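Local coordinates for exopolygalacturonate lyase (Vibrio vulnificus, PDB 5A29), which probably cleaves pectate chains by beta-elimination, as a metal-dependent lyase of polysaccharide lyase family 2, at residues A[369-372]-A[377-380]. Residues are numbered along the deposited sequence; the frame is centred on the assembly and turned at random.
Sequences LAYN and TIKP
Ala370 O takes a short, nearly straight hydrogen bond from Lys379 N, 2.7 Å long with 172° at the hydrogen. The donor lies in the carbonyl plane. Ile378 CA approaches the same oxygen at 3.5 Å in a CA-H...O contact. Two residues further along, Asn372 N gives a 2.8 Å bond to Thr377 O. The return bond from Thr377 N to Asn372 O is weak. Residues 371-372 and 377-378 are the short, weakly bonded strands of an antiparallel beta hairpin. Its first strand follows directly from helix 353-370, and Tyr371 is the first residue to leave the helical conformation. Tyr371 and Ile378 make a non-hydrogen-bonded pair with side chains on one face. Ile378 CD1 meets the edge of the tyrosine ring in its plane, 3.4 Å from CD1 of Tyr371. Ile378 CG2 packs on Ala370 CB. Leu435 and Met439 of helix 430-442 also touch the tyrosine side chain, and Asn438 binds its hydroxyl. Asn372 and Thr377 lie side by side on the other face. Water 2 bridges Asn372 ND2 and Thr377 OG1, while Asn372 OD1 binds Glu374 N and Thr377 OG1 also binds Asn375, both in the turn. The Lys379 chain bends at chi3 (-84°), which brings CE to 3.4 Å from Leu369 O. Its NZ reaches water 1 at 2.7 Å, and this water lies 2.8 Å from Tyr371 O.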
# COMPACT_ATOMS: atom_id res chain seq x y z
N LEU A 369 -1.72 -17.81 -15.35
CA LEU A 369 -0.77 -18.81 -14.76
C LEU A 369 -1.18 -19.21 -13.33
O LEU A 369 -0.97 -20.34 -12.94
CB LEU A 369 0.63 -18.16 -14.64
CG LEU A 369 1.25 -17.77 -16.00
CD1 LEU A 369 2.65 -17.20 -15.68
CD2 LEU A 369 1.34 -19.04 -16.83
N ALA A 370 -1.73 -18.28 -12.55
CA ALA A 370 -1.85 -18.46 -11.09
C ALA A 370 -3.28 -18.71 -10.63
O ALA A 370 -3.49 -19.25 -9.54
CB ALA A 370 -1.33 -17.23 -10.36
N TYR A 371 -4.28 -18.35 -11.44
CA TYR A 371 -5.65 -18.35 -10.89
C TYR A 371 -6.30 -19.69 -11.10
O TYR A 371 -6.16 -20.30 -12.16
CB TYR A 371 -6.54 -17.27 -11.59
CG TYR A 371 -7.90 -17.09 -10.96
CD1 TYR A 371 -8.02 -16.52 -9.65
CD2 TYR A 371 -9.07 -17.36 -11.66
CE1 TYR A 371 -9.27 -16.33 -9.07
CE2 TYR A 371 -10.31 -17.21 -11.07
CZ TYR A 371 -10.38 -16.64 -9.77
OH TYR A 371 -11.58 -16.39 -9.16
N ASN A 372 -7.04 -20.17 -10.09
CA ASN A 372 -7.82 -21.40 -10.26
C ASN A 372 -9.31 -21.07 -10.23
O ASN A 372 -9.89 -20.81 -9.16
CB ASN A 372 -7.54 -22.34 -9.08
CG ASN A 372 -8.19 -23.71 -9.26
OD1 ASN A 372 -9.10 -23.90 -10.08
ND2 ASN A 372 -7.71 -24.69 -8.46
N THR A 377 -8.87 -19.63 -6.04
CA THR A 377 -7.60 -19.45 -5.34
C THR A 377 -6.50 -18.97 -6.28
O THR A 377 -6.68 -19.09 -7.49
CB THR A 377 -7.12 -20.72 -4.63
OG1 THR A 377 -7.10 -21.78 -5.59
CG2 THR A 377 -8.12 -21.08 -3.49
N ILE A 378 -5.41 -18.46 -5.69
CA ILE A 378 -4.21 -17.99 -6.41
C ILE A 378 -3.08 -18.98 -6.04
O ILE A 378 -2.76 -19.12 -4.85
CB ILE A 378 -3.80 -16.57 -5.98
CG1 ILE A 378 -4.93 -15.52 -6.14
CG2 ILE A 378 -2.52 -16.11 -6.76
CD1 ILE A 378 -5.60 -15.66 -7.42
N LYS A 379 -2.54 -19.71 -7.01
CA LYS A 379 -1.39 -20.63 -6.76
C LYS A 379 -0.08 -19.88 -6.49
O LYS A 379 0.14 -18.82 -7.11
CB LYS A 379 -1.19 -21.50 -8.01
CG LYS A 379 -2.39 -22.40 -8.24
CD LYS A 379 -2.19 -23.22 -9.51
CE LYS A 379 -2.59 -22.39 -10.73
NZ LYS A 379 -3.21 -23.26 -11.77
N PRO A 380 0.84 -20.47 -5.66
CA PRO A 380 2.17 -19.88 -5.45
C PRO A 380 3.11 -20.29 -6.62
O PRO A 380 3.53 -21.46 -6.73
CB PRO A 380 2.65 -20.51 -4.12
CG PRO A 380 1.99 -21.87 -4.12
CD PRO A 380 0.63 -21.66 -4.79
O HOH W 1 -4.09 -21.47 -13.66
O HOH W 2 -5.65 -24.06 -6.47